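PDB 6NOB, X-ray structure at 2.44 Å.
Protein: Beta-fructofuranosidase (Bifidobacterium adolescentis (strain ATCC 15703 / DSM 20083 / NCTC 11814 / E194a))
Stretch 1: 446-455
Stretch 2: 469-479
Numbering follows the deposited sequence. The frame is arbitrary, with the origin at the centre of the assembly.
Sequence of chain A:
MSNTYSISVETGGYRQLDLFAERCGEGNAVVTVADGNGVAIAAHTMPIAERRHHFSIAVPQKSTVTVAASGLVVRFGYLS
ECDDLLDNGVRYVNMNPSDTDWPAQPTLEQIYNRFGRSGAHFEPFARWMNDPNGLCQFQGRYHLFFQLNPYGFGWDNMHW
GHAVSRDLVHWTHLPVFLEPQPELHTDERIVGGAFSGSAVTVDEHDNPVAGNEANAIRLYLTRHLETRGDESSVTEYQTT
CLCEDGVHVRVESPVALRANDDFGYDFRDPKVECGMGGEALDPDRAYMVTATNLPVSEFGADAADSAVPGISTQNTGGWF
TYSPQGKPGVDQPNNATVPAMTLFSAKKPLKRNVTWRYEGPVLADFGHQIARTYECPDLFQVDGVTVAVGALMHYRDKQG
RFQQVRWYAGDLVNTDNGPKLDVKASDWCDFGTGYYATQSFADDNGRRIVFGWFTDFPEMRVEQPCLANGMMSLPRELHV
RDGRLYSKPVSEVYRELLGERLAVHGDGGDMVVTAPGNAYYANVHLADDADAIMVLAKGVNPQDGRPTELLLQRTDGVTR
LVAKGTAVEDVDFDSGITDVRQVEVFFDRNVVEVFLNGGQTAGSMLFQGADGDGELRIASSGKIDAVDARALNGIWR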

# COMPACT_ATOMS: atom_id res chain seq x y z
N GLY A 446 3.14 -14.55 -15.66
CA GLY A 446 2.16 -13.66 -16.25
C GLY A 446 0.96 -13.35 -15.39
O GLY A 446 0.05 -12.65 -15.85
N ARG A 447 0.91 -13.87 -14.16
CA ARG A 447 -0.15 -13.49 -13.23
C ARG A 447 -0.08 -12.00 -12.93
O ARG A 447 0.99 -11.47 -12.62
CB ARG A 447 -0.02 -14.28 -11.93
CG ARG A 447 -0.85 -15.54 -11.84
CD ARG A 447 -0.91 -16.03 -10.40
NE ARG A 447 0.37 -15.88 -9.72
CZ ARG A 447 0.60 -16.28 -8.47
NH1 ARG A 447 -0.37 -16.85 -7.76
NH2 ARG A 447 1.80 -16.11 -7.93
N ARG A 448 -1.23 -11.33 -13.01
CA ARG A 448 -1.34 -9.93 -12.63
C ARG A 448 -1.75 -9.86 -11.16
O ARG A 448 -2.86 -10.27 -10.80
CB ARG A 448 -2.34 -9.20 -13.53
CG ARG A 448 -2.63 -7.76 -13.13
CD ARG A 448 -1.36 -6.91 -13.10
NE ARG A 448 -0.64 -6.93 -14.38
CZ ARG A 448 0.40 -6.15 -14.66
NH1 ARG A 448 1.00 -6.23 -15.84
NH2 ARG A 448 0.84 -5.29 -13.75
N ILE A 449 -0.86 -9.35 -10.32
CA ILE A 449 -1.04 -9.35 -8.87
C ILE A 449 -0.98 -7.91 -8.37
O ILE A 449 -0.09 -7.15 -8.77
CB ILE A 449 0.03 -10.21 -8.17
CG1 ILE A 449 0.04 -11.62 -8.76
CG2 ILE A 449 -0.21 -10.24 -6.67
CD1 ILE A 449 1.27 -12.42 -8.42
N VAL A 450 -1.91 -7.55 -7.49
CA VAL A 450 -2.03 -6.18 -6.99
C VAL A 450 -1.95 -6.20 -5.46
O VAL A 450 -2.52 -7.08 -4.81
CB VAL A 450 -3.33 -5.51 -7.47
CG1 VAL A 450 -4.55 -6.35 -7.09
CG2 VAL A 450 -3.46 -4.09 -6.92
N PHE A 451 -1.23 -5.23 -4.91
CA PHE A 451 -1.21 -4.94 -3.48
C PHE A 451 -1.85 -3.59 -3.22
O PHE A 451 -1.79 -2.68 -4.05
CB PHE A 451 0.22 -4.92 -2.93
CG PHE A 451 0.78 -6.27 -2.60
CD1 PHE A 451 0.48 -6.88 -1.39
CD2 PHE A 451 1.62 -6.92 -3.49
CE1 PHE A 451 1.00 -8.12 -1.08
CE2 PHE A 451 2.15 -8.16 -3.18
CZ PHE A 451 1.84 -8.76 -1.98
N GLY A 452 -2.45 -3.45 -2.04
CA GLY A 452 -2.98 -2.18 -1.60
C GLY A 452 -2.59 -1.91 -0.16
O GLY A 452 -2.23 -2.82 0.59
N TRP A 453 -2.66 -0.63 0.21
CA TRP A 453 -2.37 -0.19 1.57
C TRP A 453 -3.68 0.18 2.26
O TRP A 453 -4.50 0.91 1.69
CB TRP A 453 -1.42 1.01 1.56
CG TRP A 453 -1.45 1.86 2.82
CD1 TRP A 453 -1.26 1.43 4.10
CD2 TRP A 453 -1.66 3.28 2.89
NE1 TRP A 453 -1.35 2.50 4.97
CE2 TRP A 453 -1.60 3.64 4.25
CE3 TRP A 453 -1.90 4.27 1.94
CZ2 TRP A 453 -1.76 4.95 4.69
CZ3 TRP A 453 -2.07 5.58 2.38
CH2 TRP A 453 -2.00 5.91 3.74
N PHE A 454 -3.87 -0.34 3.47
CA PHE A 454 -5.07 -0.03 4.25
C PHE A 454 -4.79 1.21 5.09
O PHE A 454 -4.13 1.15 6.13
CB PHE A 454 -5.46 -1.22 5.12
CG PHE A 454 -6.23 -2.27 4.38
CD1 PHE A 454 -7.43 -1.95 3.77
CD2 PHE A 454 -5.76 -3.57 4.29
CE1 PHE A 454 -8.15 -2.91 3.08
CE2 PHE A 454 -6.47 -4.54 3.60
CZ PHE A 454 -7.67 -4.21 2.99
N THR A 455 -5.29 2.35 4.62
CA THR A 455 -5.23 3.59 5.38
C THR A 455 -6.43 3.66 6.33
O THR A 455 -7.49 3.09 6.07
CB THR A 455 -5.21 4.81 4.46
OG1 THR A 455 -5.10 6.01 5.24
CG2 THR A 455 -6.45 4.87 3.59
N ASN A 469 1.58 1.75 12.29
CA ASN A 469 0.42 2.36 11.63
C ASN A 469 0.54 2.05 10.15
O ASN A 469 1.25 2.75 9.41
CB ASN A 469 0.36 3.86 11.90
CG ASN A 469 -0.89 4.50 11.31
OD1 ASN A 469 -1.50 3.98 10.38
ND2 ASN A 469 -1.28 5.64 11.87
N GLY A 470 -0.17 1.02 9.70
CA GLY A 470 -0.18 0.66 8.30
C GLY A 470 -0.07 -0.82 8.06
O GLY A 470 0.69 -1.52 8.74
N MET A 471 -0.84 -1.33 7.10
CA MET A 471 -0.71 -2.71 6.68
C MET A 471 -1.04 -2.80 5.20
O MET A 471 -1.69 -1.91 4.64
CB MET A 471 -1.61 -3.65 7.50
CG MET A 471 -3.04 -3.75 6.99
SD MET A 471 -4.01 -4.97 7.90
CE MET A 471 -4.16 -4.17 9.50
N MET A 472 -0.57 -3.87 4.57
CA MET A 472 -0.90 -4.15 3.19
C MET A 472 -2.06 -5.13 3.12
O MET A 472 -2.28 -5.94 4.03
CB MET A 472 0.30 -4.71 2.43
CG MET A 472 1.53 -3.81 2.49
SD MET A 472 1.27 -2.24 1.64
CE MET A 472 2.91 -1.56 1.73
N SER A 473 -2.81 -5.05 2.03
CA SER A 473 -3.84 -6.02 1.73
C SER A 473 -3.22 -7.40 1.50
O SER A 473 -2.00 -7.55 1.37
CB SER A 473 -4.64 -5.57 0.51
OG SER A 473 -3.88 -5.73 -0.68
N LEU A 474 -4.07 -8.42 1.48
CA LEU A 474 -3.57 -9.69 0.99
C LEU A 474 -3.49 -9.63 -0.53
O LEU A 474 -4.37 -9.06 -1.18
CB LEU A 474 -4.46 -10.84 1.44
CG LEU A 474 -4.44 -11.16 2.94
CD1 LEU A 474 -5.54 -12.14 3.32
CD2 LEU A 474 -3.07 -11.70 3.36
N PRO A 475 -2.43 -10.20 -1.13
CA PRO A 475 -2.23 -10.03 -2.58
C PRO A 475 -3.38 -10.63 -3.38
O PRO A 475 -3.80 -11.76 -3.16
CB PRO A 475 -0.91 -10.77 -2.85
CG PRO A 475 -0.72 -11.67 -1.66
CD PRO A 475 -1.35 -10.97 -0.50
N ARG A 476 -3.90 -9.83 -4.32
CA ARG A 476 -5.04 -10.22 -5.14
C ARG A 476 -4.61 -10.44 -6.59
O ARG A 476 -3.80 -9.68 -7.13
CB ARG A 476 -6.14 -9.16 -5.08
CG ARG A 476 -6.71 -8.97 -3.69
CD ARG A 476 -7.66 -7.78 -3.63
NE ARG A 476 -7.98 -7.43 -2.25
CZ ARG A 476 -8.79 -6.43 -1.89
NH1 ARG A 476 -9.37 -5.69 -2.83
NH2 ARG A 476 -9.02 -6.19 -0.61
N GLU A 477 -5.15 -11.49 -7.20
CA GLU A 477 -4.96 -11.74 -8.62
C GLU A 477 -6.07 -11.06 -9.41
O GLU A 477 -7.23 -11.05 -8.99
CB GLU A 477 -4.95 -13.24 -8.91
CG GLU A 477 -4.67 -13.60 -10.37
CD GLU A 477 -4.74 -15.10 -10.63
OE1 GLU A 477 -4.70 -15.88 -9.65
OE2 GLU A 477 -4.85 -15.49 -11.81
N LEU A 478 -5.71 -10.48 -10.55
CA LEU A 478 -6.63 -9.71 -11.37
C LEU A 478 -6.94 -10.43 -12.67
O LEU A 478 -6.05 -11.00 -13.31
CB LEU A 478 -6.06 -8.32 -11.68
CG LEU A 478 -5.80 -7.43 -10.47
CD1 LEU A 478 -5.35 -6.04 -10.92
CD2 LEU A 478 -7.04 -7.34 -9.60
N HIS A 479 -8.22 -10.40 -13.05
CA HIS A 479 -8.67 -10.86 -14.36
C HIS A 479 -9.77 -9.92 -14.84
O HIS A 479 -10.39 -9.20 -14.06
CB HIS A 479 -9.17 -12.31 -14.32
CG HIS A 479 -8.07 -13.33 -14.35
ND1 HIS A 479 -7.42 -13.68 -15.52
CD2 HIS A 479 -7.52 -14.07 -13.37
CE1 HIS A 479 -6.50 -14.59 -15.25
NE2 HIS A 479 -6.54 -14.84 -13.95
O HOH W 1 -3.32 -17.25 -8.12
O HOH W 2 -3.61 -12.60 -13.83
O HOH W 3 -4.75 -6.26 -3.06
O HOH W 4 -0.70 4.00 7.69

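The apolar centre of this contact is the pairing of Phe451 with Pro475. The phenyl ring lays one face over the proline, with Phe451 CZ 3.5 Å from Pro475 CB; the flat phenyl ring offers a broad apolar surface, and the compact, puckered proline ring can lie close against it. Ile449 CG2 meets the same Pro475 CB at 3.9 Å. Val450, a compact branched residue suited to a strand, sets CG1 3.7 Å from Leu478 CD2. Farther along, the edge of the Phe454 ring abuts Met471, with CD2 of the ring 3.8 Å from Met471 CG, while Trp453 CB lies 4.2 Å from Met472 SD; the unbranched, flexible methionines fit easily beside such bulky aromatics.

The backbones run antiparallel, with Ile449, Trp453 and Met472 on one face of the sheet and Val450, Phe454 and Met471 on the other. They form two short ladders whose register shifts by one residue between Val450 and Trp453. In the first, Val450 and Arg476 exchange a pair of bonds, Val450 N to Arg476 O at 2.9 Å and Arg476 N to Val450 O at 3.1 Å, and Leu478 N reaches Arg448 O at 2.9 Å. In the second, Phe454 N donates to Met471 O at 2.9 Å.

Around the shift, Ser473 serves as a connector. Its N donates to Gly452 O at 2.7 Å, and its OG accepts from Gly452 N at 3.0 Å, so a short polar side chain takes the place of a strand carbonyl. Water 3 extends this junction, lying 2.6 Å from Ser473 OG and donating to Val450 O at 3.0 Å.

At the polar edge, water mediates. Water 2 joins Arg448 N (2.8 Å) to Leu478 O (3.0 Å), completing the ladder's end. Water 1 accepts from Arg447 NH1 at 3.0 Å and donates to Glu477 OE1 at 2.5 Å, linking long, oppositely charged side chains; Glu477 OE2 accepts from His479 NE2 at 2.8 Å.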